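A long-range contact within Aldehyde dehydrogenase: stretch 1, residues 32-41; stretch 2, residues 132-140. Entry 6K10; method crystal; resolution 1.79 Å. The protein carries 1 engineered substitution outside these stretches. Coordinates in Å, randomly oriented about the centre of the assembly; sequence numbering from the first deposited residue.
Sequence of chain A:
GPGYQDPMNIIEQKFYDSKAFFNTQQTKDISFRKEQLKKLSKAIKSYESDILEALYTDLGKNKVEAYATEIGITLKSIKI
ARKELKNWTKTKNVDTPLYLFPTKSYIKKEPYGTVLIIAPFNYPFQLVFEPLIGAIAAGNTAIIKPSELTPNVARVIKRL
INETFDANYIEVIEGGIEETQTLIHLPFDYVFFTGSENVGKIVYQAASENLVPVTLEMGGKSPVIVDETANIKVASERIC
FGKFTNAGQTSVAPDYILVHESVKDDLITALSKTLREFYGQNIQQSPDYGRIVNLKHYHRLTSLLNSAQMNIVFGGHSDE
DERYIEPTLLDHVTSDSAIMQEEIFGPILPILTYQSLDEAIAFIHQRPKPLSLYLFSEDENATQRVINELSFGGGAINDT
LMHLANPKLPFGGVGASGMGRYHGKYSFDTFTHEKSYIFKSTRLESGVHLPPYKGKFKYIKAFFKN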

# COMPACT_ATOMS: atom_id res chain seq x y z
N PHE A 32 25.26 -3.77 7.55
CA PHE A 32 24.78 -3.18 8.80
C PHE A 32 23.47 -3.82 9.22
O PHE A 32 23.29 -4.21 10.38
CB PHE A 32 24.63 -1.67 8.65
CG PHE A 32 23.95 -1.00 9.82
CD1 PHE A 32 22.57 -0.86 9.86
CD2 PHE A 32 24.70 -0.51 10.88
CE1 PHE A 32 21.95 -0.24 10.93
CE2 PHE A 32 24.08 0.11 11.95
CZ PHE A 32 22.71 0.24 11.98
N ARG A 33 22.52 -3.93 8.29
CA ARG A 33 21.22 -4.49 8.60
C ARG A 33 21.34 -5.94 9.06
O ARG A 33 20.67 -6.36 10.01
CB ARG A 33 20.30 -4.38 7.39
CG ARG A 33 20.11 -2.96 6.88
CD ARG A 33 19.12 -2.92 5.73
NE ARG A 33 19.42 -1.86 4.77
CZ ARG A 33 18.83 -1.73 3.59
NH1 ARG A 33 17.89 -2.59 3.22
NH2 ARG A 33 19.17 -0.73 2.79
N LYS A 34 22.18 -6.73 8.38
CA LYS A 34 22.38 -8.12 8.78
C LYS A 34 22.91 -8.21 10.20
O LYS A 34 22.50 -9.10 10.97
CB LYS A 34 23.33 -8.82 7.81
CG LYS A 34 22.66 -9.44 6.61
CD LYS A 34 23.54 -10.48 5.93
N GLU A 35 23.82 -7.32 10.58
CA GLU A 35 24.40 -7.38 11.92
C GLU A 35 23.37 -7.04 12.98
O GLU A 35 23.35 -7.64 14.06
CB GLU A 35 25.61 -6.45 12.01
CG GLU A 35 26.26 -6.42 13.38
CD GLU A 35 27.14 -7.64 13.63
OE1 GLU A 35 27.59 -7.80 14.79
OE2 GLU A 35 27.38 -8.42 12.69
N GLN A 36 22.48 -6.07 12.70
CA GLN A 36 21.43 -5.74 13.65
C GLN A 36 20.48 -6.91 13.84
O GLN A 36 20.00 -7.16 14.96
CB GLN A 36 20.66 -4.50 13.18
CG GLN A 36 21.54 -3.30 12.87
CD GLN A 36 22.55 -3.01 13.96
OE1 GLN A 36 22.22 -2.95 15.15
NE2 GLN A 36 23.80 -2.82 13.56
N LEU A 37 20.19 -7.65 12.77
CA LEU A 37 19.34 -8.82 12.89
C LEU A 37 20.00 -9.90 13.75
O LEU A 37 19.34 -10.54 14.57
CB LEU A 37 18.99 -9.36 11.50
CG LEU A 37 18.06 -8.46 10.69
CD1 LEU A 37 18.06 -8.87 9.23
CD2 LEU A 37 16.65 -8.49 11.26
N LYS A 38 21.31 -10.11 13.57
CA LYS A 38 22.04 -11.02 14.44
C LYS A 38 21.92 -10.59 15.90
O LYS A 38 21.61 -11.41 16.77
CB LYS A 38 23.52 -11.08 14.05
CG LYS A 38 23.80 -11.47 12.62
N LYS A 39 22.18 -9.32 16.17
CA LYS A 39 22.10 -8.82 17.54
C LYS A 39 20.69 -8.98 18.10
O LYS A 39 20.52 -9.34 19.26
CB LYS A 39 22.54 -7.36 17.59
CG LYS A 39 24.03 -7.15 17.32
CD LYS A 39 24.32 -5.71 16.92
CE LYS A 39 23.95 -4.74 18.03
NZ LYS A 39 24.11 -3.32 17.60
N LEU A 40 19.68 -8.74 17.27
CA LEU A 40 18.30 -8.93 17.71
C LEU A 40 18.04 -10.38 18.10
O LEU A 40 17.41 -10.65 19.13
CB LEU A 40 17.33 -8.50 16.61
CG LEU A 40 15.85 -8.48 16.99
CD1 LEU A 40 15.60 -7.53 18.14
CD2 LEU A 40 14.99 -8.12 15.79
N SER A 41 18.51 -11.32 17.28
CA SER A 41 18.33 -12.73 17.59
C SER A 41 19.07 -13.12 18.86
O SER A 41 18.50 -13.77 19.75
CB SER A 41 18.82 -13.58 16.41
OG SER A 41 18.62 -14.95 16.66
N LEU A 132 9.15 -5.15 13.35
CA LEU A 132 10.50 -4.61 13.51
C LEU A 132 11.49 -5.29 12.57
O LEU A 132 12.36 -4.63 11.99
CB LEU A 132 10.96 -4.76 14.96
CG LEU A 132 12.32 -4.13 15.26
CD1 LEU A 132 12.25 -2.62 15.13
CD2 LEU A 132 12.83 -4.54 16.63
N ILE A 133 11.39 -6.62 12.44
CA ILE A 133 12.26 -7.34 11.51
C ILE A 133 12.17 -6.73 10.12
O ILE A 133 13.19 -6.47 9.47
CB ILE A 133 11.90 -8.84 11.49
CG1 ILE A 133 12.17 -9.48 12.85
CG2 ILE A 133 12.69 -9.55 10.41
CD1 ILE A 133 11.45 -10.80 13.04
N GLY A 134 10.94 -6.49 9.65
CA GLY A 134 10.78 -5.87 8.35
C GLY A 134 11.39 -4.48 8.30
O GLY A 134 12.08 -4.13 7.33
N ALA A 135 11.16 -3.68 9.33
CA ALA A 135 11.72 -2.33 9.37
C ALA A 135 13.24 -2.37 9.37
O ALA A 135 13.89 -1.60 8.65
CB ALA A 135 11.20 -1.58 10.60
N ILE A 136 13.83 -3.27 10.17
CA ILE A 136 15.28 -3.41 10.20
C ILE A 136 15.80 -3.83 8.83
O ILE A 136 16.70 -3.21 8.27
CB ILE A 136 15.71 -4.41 11.29
CG1 ILE A 136 15.51 -3.82 12.68
CG2 ILE A 136 17.16 -4.82 11.08
CD1 ILE A 136 15.75 -4.82 13.80
N ALA A 137 15.24 -4.92 8.29
CA ALA A 137 15.73 -5.47 7.03
C ALA A 137 15.57 -4.48 5.88
O ALA A 137 16.38 -4.49 4.95
CB ALA A 137 15.00 -6.77 6.71
N ALA A 138 14.55 -3.63 5.93
CA ALA A 138 14.35 -2.64 4.89
C ALA A 138 15.25 -1.42 5.04
O ALA A 138 15.28 -0.58 4.14
CB ALA A 138 12.89 -2.20 4.86
N GLY A 139 15.97 -1.30 6.16
CA GLY A 139 16.94 -0.23 6.32
C GLY A 139 16.46 1.00 7.04
O GLY A 139 17.00 2.09 6.82
N ASN A 140 15.46 0.87 7.90
CA ASN A 140 14.88 2.00 8.60
C ASN A 140 15.45 2.11 10.02
O ASN A 140 16.07 1.19 10.54
CB ASN A 140 13.36 1.87 8.66
CG ASN A 140 12.72 1.78 7.29
OD1 ASN A 140 12.38 2.80 6.68
ND2 ASN A 140 12.57 0.56 6.79

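Two helices, 32-41 and 132-138, pack nearly antiparallel, with 152° between their N-to-C directions and axes that come within 8.9 Å. Together the stretches bury 426 Å², through one polar anchor near the C-terminal end of helix 132-138 and a run of apolar contacts along the rest. R33 supplies the anchor. Its CA lies 5.8 Å from the CA of A137, its CA-to-CB bond points toward the other helix, and the chain leaves with chi1 m and chi2 t to cross the helix end. R33 CD passes 3.5 Å from I136 O. R33 NH1 donates a hydrogen bond to A137 O (3.0 Å, N-H...acceptor angle 156°). In the last turn of a helix a carbonyl can lack its usual i+4 amide partner, so a long, charged donor suits this position. A137 O sits at the edge of the guanidinium, near its plane, as an in-plane N-H requires, whereas G139 CA and A138 C lie over one face, G139 CA 3.3 Å from R33 NE. R33 NE and NH2 are hydrogen-bonded elsewhere in the structure, so the buried charge is well supplied with partners.

G139 makes room for this group. It ends the helix in a Schellman motif, its positive phi (96°) accompanied by the bond from G139 N to I136 O (2.9 Å) and that from N140 N to A135 O (3.0 Å). An ideal CB on G139 would come 2.7 Å from R33 CZ and would also jam against the carbonyl O of A138; the backbone angles by themselves call for glycine.

Q36 starts toward stretch 2, and its aliphatic CB lies 4.1 Å from I136 CG2, but the end of the side chain leads away; there Q36 OE1 accepts a hydrogen bond from K39 NZ (3.1 Å). One residue on, L37 starts sideways, yet its end comes nearer, placing L37 CD2 3.7 Å from I136 CG2 and 4.2 Å from I133 CG2. The small side chain of A137 points away from stretch 1, its CB 4.5 Å from L37 CD1.

L40, one turn beyond Q36, points toward stretch 2 with chi1 t and chi2 p, and its CD2 meets I136 CD1 at 3.9 Å, I133 CG1 at 4.3 Å and L132 CD2 at 4.3 Å, branched aliphatic chains suiting this buried, apolar end. I136 thus touches R33, Q36, L37 and L40, linking the polar anchor to the leucines.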